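PDB 3E38: two-domain protein containing predicted PHP-like metal-dependent phosphoesterase from Bacteroides vulgatus ATCC 8482, which binds zinc ions in a PHP-like domain and is probably a metal-dependent phosphoesterase, possibly acting as a 5'-3' exonuclease on nucleic acids. Local coordinates for residues Pro252-Cys257 and Lys335-Thr340; Glu177-Cys182 and Leu242-Glu247; Thr188-Ser193 and Glu228-Arg233. One frame throughout, in Å; residues are numbered along the deposited sequence.

Contact 1. Residues Pro252-Cys257 and Lys335-Thr340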
loop_
_atom_site.group_PDB
_atom_site.type_symbol
_atom_site.label_atom_id
_atom_site.label_comp_id
_atom_site.label_asym_id
_atom_site.label_seq_id
_atom_site.Cartn_x
_atom_site.Cartn_y
_atom_site.Cartn_z
ATOM N N PRO B 252 -12.151 15.882 26.582
ATOM C CA PRO B 252 -11.803 17.100 25.866
ATOM C C PRO B 252 -11.001 16.872 24.603
ATOM O O PRO B 252 -10.970 17.742 23.728
ATOM C CB PRO B 252 -10.929 17.874 26.874
ATOM C CG PRO B 252 -10.527 16.867 27.916
ATOM C CD PRO B 252 -11.722 15.949 27.987
ATOM N N PHE B 253 -10.365 15.712 24.531
ATOM C CA PHE B 253 -9.482 15.356 23.364
ATOM C C PHE B 253 -10.382 15.025 22.195
ATOM O O PHE B 253 -10.198 15.481 21.071
ATOM C CB PHE B 253 -8.532 14.203 23.729
ATOM C CG PHE B 253 -7.536 13.853 22.666
ATOM C CD1 PHE B 253 -6.423 14.659 22.436
ATOM C CD2 PHE B 253 -7.679 12.698 21.912
ATOM C CE1 PHE B 253 -5.487 14.335 21.454
ATOM C CE2 PHE B 253 -6.742 12.375 20.920
ATOM C CZ PHE B 253 -5.646 13.202 20.697
ATOM N N PHE B 254 -11.432 14.287 22.500
ATOM C CA PHE B 254 -12.390 13.899 21.472
ATOM C C PHE B 254 -13.029 15.113 20.891
ATOM O O PHE B 254 -13.275 15.195 19.714
ATOM C CB PHE B 254 -13.491 12.998 22.012
ATOM C CG PHE B 254 -14.525 12.641 20.969
ATOM C CD1 PHE B 254 -14.223 11.745 19.960
ATOM C CD2 PHE B 254 -15.799 13.199 20.999
ATOM C CE1 PHE B 254 -15.161 11.407 18.999
ATOM C CE2 PHE B 254 -16.753 12.850 20.017
ATOM C CZ PHE B 254 -16.433 11.960 19.041
ATOM N N GLU B 255 -13.300 16.062 21.764
ATOM C CA GLU B 255 -13.953 17.335 21.377
ATOM C C GLU B 255 -13.091 18.101 20.366
ATOM O O GLU B 255 -13.579 18.829 19.507
ATOM C CB GLU B 255 -14.242 18.171 22.630
ATOM C CG GLU B 255 -15.143 19.369 22.439
ATOM C CD GLU B 255 -14.428 20.565 21.847
ATOM O OE1 GLU B 255 -13.319 20.904 22.331
ATOM O OE2 GLU B 255 -14.994 21.186 20.913
ATOM N N LYS B 256 -11.797 17.870 20.435
ATOM C CA LYS B 256 -10.845 18.522 19.535
ATOM C C LYS B 256 -10.642 17.713 18.252
ATOM O O LYS B 256 -10.102 18.214 17.260
ATOM C CB LYS B 256 -9.489 18.631 20.223
ATOM C CG LYS B 256 -9.475 19.455 21.459
ATOM C CD LYS B 256 -9.445 20.885 21.128
ATOM C CE LYS B 256 -8.955 21.667 22.318
ATOM N NZ LYS B 256 -8.919 23.094 21.967
ATOM N N CYS B 257 -11.104 16.466 18.287
ATOM C CA CYS B 257 -10.888 15.514 17.165
ATOM C C CYS B 257 -11.917 15.653 16.066
ATOM O O CYS B 257 -11.699 15.249 14.930
ATOM C CB CYS B 257 -10.914 14.070 17.658
ATOM S SG CYS B 257 -9.453 13.554 18.571
ATOM N N LYS B 335 -14.880 -0.173 28.719
ATOM C CA LYS B 335 -15.769 0.992 28.775
ATOM C C LYS B 335 -15.210 2.118 27.936
ATOM O O LYS B 335 -14.134 2.628 28.212
ATOM C CB LYS B 335 -16.012 1.466 30.241
ATOM C CG LYS B 335 -17.041 0.626 31.020
ATOM C CD LYS B 335 -17.271 1.140 32.457
ATOM N N GLY B 336 -15.962 2.482 26.902
ATOM C CA GLY B 336 -15.621 3.610 26.005
ATOM C C GLY B 336 -16.220 4.939 26.459
ATOM O O GLY B 336 -17.156 4.998 27.254
ATOM N N LEU B 337 -15.625 6.010 25.967
ATOM C CA LEU B 337 -16.059 7.375 26.284
ATOM C C LEU B 337 -17.501 7.636 25.900
ATOM O O LEU B 337 -17.924 7.311 24.810
ATOM C CB LEU B 337 -15.175 8.384 25.539
ATOM C CG LEU B 337 -15.573 9.852 25.616
ATOM C CD1 LEU B 337 -15.468 10.371 27.070
ATOM C CD2 LEU B 337 -14.741 10.684 24.616
ATOM N N LYS B 338 -18.241 8.248 26.813
ATOM C CA LYS B 338 -19.620 8.651 26.563
ATOM C C LYS B 338 -19.672 10.121 26.175
ATOM O O LYS B 338 -19.080 10.990 26.790
ATOM C CB LYS B 338 -20.508 8.392 27.782
ATOM C CG LYS B 338 -20.408 6.948 28.297
ATOM C CD LYS B 338 -20.684 5.919 27.205
ATOM C CE LYS B 338 -20.581 4.465 27.741
ATOM N NZ LYS B 338 -19.173 3.997 28.097
ATOM N N TYR B 339 -20.414 10.390 25.132
ATOM C CA TYR B 339 -20.495 11.735 24.602
ATOM C C TYR B 339 -21.878 12.045 24.155
ATOM O O TYR B 339 -22.641 11.174 23.761
ATOM C CB TYR B 339 -19.528 11.881 23.405
ATOM C CG TYR B 339 -19.094 13.294 23.139
ATOM C CD1 TYR B 339 -19.842 14.148 22.330
ATOM C CD2 TYR B 339 -17.928 13.786 23.721
ATOM C CE1 TYR B 339 -19.421 15.461 22.101
ATOM C CE2 TYR B 339 -17.502 15.090 23.512
ATOM C CZ TYR B 339 -18.238 15.925 22.706
ATOM O OH TYR B 339 -17.766 17.215 22.505
ATOM N N THR B 340 -22.186 13.320 24.228
ATOM C CA THR B 340 -23.485 13.819 23.811
ATOM C C THR B 340 -23.335 15.021 22.931
ATOM O O THR B 340 -22.487 15.895 23.177
ATOM C CB THR B 340 -24.345 14.285 24.997
ATOM O OG1 THR B 340 -24.456 13.229 25.931
ATOM C CG2 THR B 340 -25.726 14.626 24.531
#

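Contact 2. Residues Glu177-Cys182 and Leu242-Glu247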
loop_
_atom_site.group_PDB
_atom_site.type_symbol
_atom_site.label_atom_id
_atom_site.label_comp_id
_atom_site.label_asym_id
_atom_site.label_seq_id
_atom_site.Cartn_x
_atom_site.Cartn_y
_atom_site.Cartn_z
ATOM N N GLU B 177 -6.222 -4.936 32.417
ATOM C CA GLU B 177 -6.193 -5.117 33.875
ATOM C C GLU B 177 -5.412 -3.931 34.425
ATOM O O GLU B 177 -5.674 -3.463 35.531
ATOM C CB GLU B 177 -5.528 -6.435 34.304
ATOM C CG GLU B 177 -6.154 -7.721 33.744
ATOM C CD GLU B 177 -5.818 -8.019 32.277
ATOM O OE1 GLU B 177 -5.146 -7.206 31.607
ATOM O OE2 GLU B 177 -6.249 -9.088 31.804
ATOM N N ALA B 178 -4.486 -3.429 33.607
ATOM C CA ALA B 178 -3.581 -2.358 34.039
ATOM C C ALA B 178 -4.311 -1.049 34.107
ATOM O O ALA B 178 -3.992 -0.180 34.912
ATOM C CB ALA B 178 -2.347 -2.226 33.083
ATOM N N ILE B 179 -5.303 -0.911 33.240
ATOM C CA ILE B 179 -6.088 0.325 33.179
ATOM C C ILE B 179 -6.721 0.524 34.552
ATOM O O ILE B 179 -6.602 1.579 35.160
ATOM C CB ILE B 179 -7.154 0.326 32.021
ATOM C CG1 ILE B 179 -6.461 0.258 30.657
ATOM C CG2 ILE B 179 -8.016 1.574 32.074
ATOM C CD1 ILE B 179 -7.372 -0.117 29.524
ATOM N N GLN B 180 -7.330 -0.530 35.052
ATOM C CA GLN B 180 -8.056 -0.453 36.317
ATOM C C GLN B 180 -7.094 -0.193 37.458
ATOM O O GLN B 180 -7.434 0.428 38.468
ATOM C CB GLN B 180 -8.861 -1.738 36.556
ATOM C CG GLN B 180 -9.828 -1.651 37.704
ATOM C CD GLN B 180 -10.804 -0.506 37.520
ATOM O OE1 GLN B 180 -11.402 -0.347 36.457
ATOM N NE2 GLN B 180 -10.970 0.300 38.564
ATOM N N TRP B 181 -5.884 -0.687 37.293
ATOM C CA TRP B 181 -4.835 -0.525 38.319
ATOM C C TRP B 181 -4.437 0.921 38.401
ATOM O O TRP B 181 -4.361 1.501 39.474
ATOM C CB TRP B 181 -3.605 -1.385 38.040
ATOM C CG TRP B 181 -3.882 -2.809 38.318
ATOM C CD1 TRP B 181 -4.786 -3.282 39.217
ATOM C CD2 TRP B 181 -3.194 -3.961 37.805
ATOM N NE1 TRP B 181 -4.767 -4.656 39.240
ATOM C CE2 TRP B 181 -3.780 -5.095 38.404
ATOM C CE3 TRP B 181 -2.143 -4.143 36.943
ATOM C CZ2 TRP B 181 -3.369 -6.378 38.119
ATOM C CZ3 TRP B 181 -1.726 -5.421 36.672
ATOM C CH2 TRP B 181 -2.332 -6.516 37.241
ATOM N N CYS B 182 -4.201 1.497 37.244
ATOM C CA CYS B 182 -3.819 2.904 37.176
ATOM C C CYS B 182 -4.938 3.797 37.692
ATOM O O CYS B 182 -4.682 4.805 38.375
ATOM C CB CYS B 182 -3.452 3.317 35.767
ATOM S SG CYS B 182 -1.995 2.489 35.124
ATOM N N LEU B 242 -7.080 1.956 19.260
ATOM C CA LEU B 242 -7.512 2.390 20.591
ATOM C C LEU B 242 -6.678 3.571 21.147
ATOM O O LEU B 242 -5.483 3.753 20.829
ATOM C CB LEU B 242 -7.483 1.221 21.579
ATOM C CG LEU B 242 -8.176 -0.090 21.236
ATOM C CD1 LEU B 242 -7.973 -1.031 22.418
ATOM C CD2 LEU B 242 -9.675 0.142 20.928
ATOM N N LEU B 243 -7.356 4.411 21.917
ATOM C CA LEU B 243 -6.699 5.480 22.639
ATOM C C LEU B 243 -7.199 5.278 24.043
ATOM O O LEU B 243 -8.393 5.239 24.299
ATOM C CB LEU B 243 -7.011 6.870 22.089
ATOM C CG LEU B 243 -6.182 8.004 22.704
ATOM C CD1 LEU B 243 -4.732 7.936 22.189
ATOM C CD2 LEU B 243 -6.783 9.344 22.375
ATOM N N ILE B 244 -6.255 5.064 24.942
ATOM C CA ILE B 244 -6.557 4.717 26.315
ATOM C C ILE B 244 -6.131 5.784 27.307
ATOM O O ILE B 244 -4.988 6.225 27.321
ATOM C CB ILE B 244 -5.845 3.397 26.643
ATOM C CG1 ILE B 244 -6.173 2.369 25.544
ATOM C CG2 ILE B 244 -6.220 2.914 28.071
ATOM C CD1 ILE B 244 -5.068 1.404 25.193
ATOM N N GLY B 245 -7.073 6.192 28.140
ATOM C CA GLY B 245 -6.789 7.206 29.147
ATOM C C GLY B 245 -7.951 7.623 30.035
ATOM O O GLY B 245 -9.054 7.126 29.924
ATOM N N ARG B 246 -7.682 8.549 30.939
ATOM C CA ARG B 246 -8.737 9.049 31.813
ATOM C C ARG B 246 -9.700 9.927 31.029
ATOM O O ARG B 246 -9.349 10.725 30.154
ATOM C CB ARG B 246 -8.187 9.767 33.044
ATOM C CG ARG B 246 -7.561 8.820 34.038
ATOM C CD ARG B 246 -7.209 9.481 35.371
ATOM N NE ARG B 246 -6.445 8.547 36.204
ATOM C CZ ARG B 246 -5.212 8.134 35.913
ATOM N NH1 ARG B 246 -4.610 8.531 34.789
ATOM N NH2 ARG B 246 -4.606 7.275 36.697
ATOM N N GLU B 247 -10.946 9.704 31.357
ATOM C CA GLU B 247 -12.062 10.398 30.746
ATOM C C GLU B 247 -11.906 11.909 30.742
ATOM O O GLU B 247 -12.312 12.584 29.809
ATOM C CB GLU B 247 -13.340 10.066 31.511
ATOM C CG GLU B 247 -14.469 10.901 31.028
ATOM C CD GLU B 247 -15.703 10.703 31.816
ATOM O OE1 GLU B 247 -15.635 10.052 32.876
ATOM O OE2 GLU B 247 -16.741 11.211 31.375
#

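Contact 3. Residues Thr188-Ser193 and Glu228-Arg233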
loop_
_atom_site.group_PDB
_atom_site.type_symbol
_atom_site.label_atom_id
_atom_site.label_comp_id
_atom_site.label_asym_id
_atom_site.label_seq_id
_atom_site.Cartn_x
_atom_site.Cartn_y
_atom_site.Cartn_z
ATOM N N THR B 188 0.156 6.693 36.092
ATOM C CA THR B 188 0.266 7.147 34.692
ATOM C C THR B 188 0.151 5.980 33.737
ATOM O O THR B 188 0.912 5.045 33.847
ATOM C CB THR B 188 1.568 7.876 34.481
ATOM O OG1 THR B 188 1.572 8.986 35.385
ATOM C CG2 THR B 188 1.737 8.366 33.025
HETATM N N MSE B 189 -0.841 6.036 32.836
HETATM C CA MSE B 189 -1.027 4.994 31.810
HETATM C C MSE B 189 -0.042 5.255 30.701
HETATM O O MSE B 189 0.045 6.362 30.184
HETATM C CB MSE B 189 -2.442 4.984 31.251
HETATM C CG MSE B 189 -3.492 4.765 32.322
HETATM SE SE MSE B 189 -5.189 4.642 31.498
HETATM C CE MSE B 189 -6.282 5.002 33.142
ATOM N N ILE B 190 0.713 4.207 30.411
ATOM C CA ILE B 190 1.791 4.213 29.430
ATOM C C ILE B 190 1.587 3.270 28.257
ATOM O O ILE B 190 1.066 2.184 28.380
ATOM C CB ILE B 190 3.155 3.830 30.067
ATOM C CG1 ILE B 190 3.592 4.825 31.126
ATOM C CG2 ILE B 190 4.279 3.816 28.974
ATOM C CD1 ILE B 190 4.008 6.181 30.570
ATOM N N GLY B 191 2.087 3.687 27.110
ATOM C CA GLY B 191 2.056 2.811 25.958
ATOM C C GLY B 191 3.331 2.906 25.150
ATOM O O GLY B 191 3.759 3.991 24.758
ATOM N N THR B 192 3.917 1.747 24.895
ATOM C CA THR B 192 5.214 1.692 24.215
ATOM C C THR B 192 5.316 0.585 23.192
ATOM O O THR B 192 4.460 -0.271 23.098
ATOM C CB THR B 192 6.338 1.512 25.222
ATOM O OG1 THR B 192 6.270 0.189 25.730
ATOM C CG2 THR B 192 6.190 2.484 26.395
ATOM N N SER B 193 6.397 0.647 22.421
ATOM C CA SER B 193 6.635 -0.314 21.367
ATOM C C SER B 193 7.365 -1.521 21.923
ATOM O O SER B 193 7.017 -2.639 21.639
ATOM C CB SER B 193 7.451 0.279 20.211
ATOM O OG SER B 193 8.797 0.527 20.547
ATOM N N GLU B 228 6.985 16.432 33.704
ATOM C CA GLU B 228 5.879 17.046 34.505
ATOM C C GLU B 228 4.509 16.457 34.100
ATOM O O GLU B 228 3.624 16.166 34.933
ATOM C CB GLU B 228 5.897 18.587 34.425
ATOM C CG GLU B 228 4.785 19.280 35.236
ATOM C CD GLU B 228 3.460 19.371 34.505
ATOM O OE1 GLU B 228 3.439 19.210 33.251
ATOM O OE2 GLU B 228 2.446 19.654 35.187
ATOM N N ALA B 229 4.384 16.201 32.813
ATOM C CA ALA B 229 3.177 15.548 32.276
ATOM C C ALA B 229 3.030 14.157 32.893
ATOM O O ALA B 229 1.955 13.766 33.396
ATOM C CB ALA B 229 3.246 15.434 30.756
ATOM N N LEU B 230 4.129 13.424 32.868
ATOM C CA LEU B 230 4.132 12.042 33.365
ATOM C C LEU B 230 3.872 12.018 34.836
ATOM O O LEU B 230 3.233 11.109 35.336
ATOM C CB LEU B 230 5.443 11.292 33.093
ATOM C CG LEU B 230 5.869 11.074 31.637
ATOM C CD1 LEU B 230 7.287 10.463 31.554
ATOM C CD2 LEU B 230 4.858 10.195 30.935
ATOM N N ASP B 231 4.369 13.027 35.534
ATOM C CA ASP B 231 4.247 13.050 36.990
ATOM C C ASP B 231 2.822 13.255 37.374
ATOM O O ASP B 231 2.362 12.859 38.473
ATOM C CB ASP B 231 5.077 14.166 37.633
ATOM C CG ASP B 231 6.552 13.858 37.648
ATOM O OD1 ASP B 231 6.919 12.679 37.484
ATOM O OD2 ASP B 231 7.348 14.793 37.864
ATOM N N ASN B 232 2.129 13.880 36.448
ATOM C CA ASN B 232 0.752 14.315 36.661
ATOM C C ASN B 232 -0.261 13.515 35.877
ATOM O O ASN B 232 -1.400 13.917 35.739
ATOM C CB ASN B 232 0.662 15.808 36.349
ATOM C CG ASN B 232 1.324 16.657 37.417
ATOM O OD1 ASN B 232 0.881 16.663 38.584
ATOM N ND2 ASN B 232 2.361 17.401 37.037
ATOM N N ARG B 233 0.214 12.389 35.360
ATOM C CA ARG B 233 -0.559 11.403 34.580
ATOM C C ARG B 233 -1.291 11.932 33.345
ATOM O O ARG B 233 -2.343 11.413 32.943
ATOM C CB ARG B 233 -1.579 10.748 35.498
ATOM C CG ARG B 233 -1.006 10.356 36.856
ATOM C CD ARG B 233 -2.141 10.256 37.867
ATOM N NE ARG B 233 -2.848 11.537 37.973
ATOM C CZ ARG B 233 -2.518 12.536 38.799
ATOM N NH1 ARG B 233 -1.481 12.433 39.628
ATOM N NH2 ARG B 233 -3.235 13.656 38.800
HETATM O O HOH W 1 -2.500 8.447 32.765
#

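Contact 1. Residues Pro252-Cys257 and Lys335-Thr340
An edge-to-face aromatic pair, F254 with Y339, joins helix 247-257 to strand 335-342 of the C-terminal Ig-like domain. The axes of segments 252-257 and 335-340 cross at -63° and come within 10.2 Å of each other. The edge of the F254 ring is directed at a face of Y339, the ring planes 67° apart and the centroids separated by 4.9 Å. Of the F254 ring atoms, CD2 comes nearest, lying over the rim of the phenol ring 3.5 Å from Y339 CD2. With chi1 of F254 at 177°, its ring swings away from the backbone N and out to the strand. Nearer the root of that side chain, L337 CD2 packs 3.7 Å from F254 CB and reaches the start of the ring at CG. L337 and Y339, two residues apart on the strand, thus both meet F254. At the margin, the aliphatic part of E255 lies beside the phenol oxygen, its CG 3.4 Å from Y339 OH, while the bent chain carries the carboxylate away. V326 of the adjacent strand 321-326 touches both F254 and L337, and R251, one helical turn before E255, donates to the carbonyl of K338. No hydrogen bond links the two segments directly, so they are held by apolar packing, probably with some electrostatic attraction between the ring edge and the ring face.

Contact 2. Residues Glu177-Cys182 and Leu242-Glu247
The guanidinium nitrogen NH2 of R246 is shared by two backbone carbonyls, those of C182 in the last turn of helix 176-185 and L187 just before strand 188-192. Its bond to C182 O is 3.0 Å long but weak, because the N-H points well off the oxygen at 123°; L187 is the stronger partner. The carbonyl oxygen of C182 lies at the edge of the guanidinium, near its plane. An extended chain from CG to NE (chi2 -171°, chi3 -172°) spans the distance from the backbone of R246, itself the N-cap residue of helix 247-257. The contact's other half is purely apolar. I179 and I244 meet at about a right angle, and one methyl of I244 does the touching: CG2 rests 3.6 Å from I179 CD1 and almost as near to CG1. Since CG2 of I244 stands opposite the backbone N, it projects across to the helix. The isoleucine pair and the C182/R246 pair form two separate patches that bury similar areas. Between helix 176-185 and strand 242-244 lies M189 of strand 188-192, touching I179, C182, I244 and R246, and Y174 of strand 173-174 also packs on both isoleucines.

Contact 3. Residues Thr188-Ser193 and Glu228-Arg233
A threonine hydroxyl reaches into the C-terminal turn of a helix: T188 OG1 donates to L230 O, 2.7 Å away, just where helix 223-231 ends in a Schellman motif. R233 is the C-prime residue of that motif, with positive phi (55°), its own N bonded weakly to L230 O, and R234 N turned back to A229 O. The carbonyl of L230 thus serves both the helix end and the strand. The hydroxyl approaches in the carbonyl plane, at a C=O...donor angle of 157°. Because chi1 of T188 is -59°, OG1 stands opposite its own carbonyl carbon and faces the turn, where R233 CG also packs 3.3 Å from it. With its hydroxyl gone, a valine here would probably leave L230 O to the weak bond from R233 N, and the strand without that polar tie to the helix end. Farther along strand 188-192, I190 CD1 meets L230 CD2 at 4.1 Å, the two side chains about perpendicular. I190 also lies about 7 Å, side chain to side chain, from the zinc ligand H24. A water completes the joint, accepting from the backbone N of selenomethionine M189 at 2.9 Å and donating to R233 O at 3.0 Å.

In the fold
The three contacts trace a path from the PHP-like domain into the Ig-like domain. Contact 3 lies nearest the centre of the chain, about 8 Å from it. Centre to centre, contacts 2 and 3 are 11 Å apart, contacts 1 and 2 14 Å, and contacts 1 and 3 20 Å. Contacts 2 and 3 reach the same mixed sheet; helix 176-185 is followed after two residues by strand 188-192, and both segments of contact 3 lie between those of contact 2. These two touch through M189, which packs on C182, I244 and G245. Contact 1 opens later: strand 242-244 leads by way of R246 into helix 247-257, which carries it, and F253 packs on L243 where contacts 1 and 2 touch. Contacts 1 and 3 do not touch.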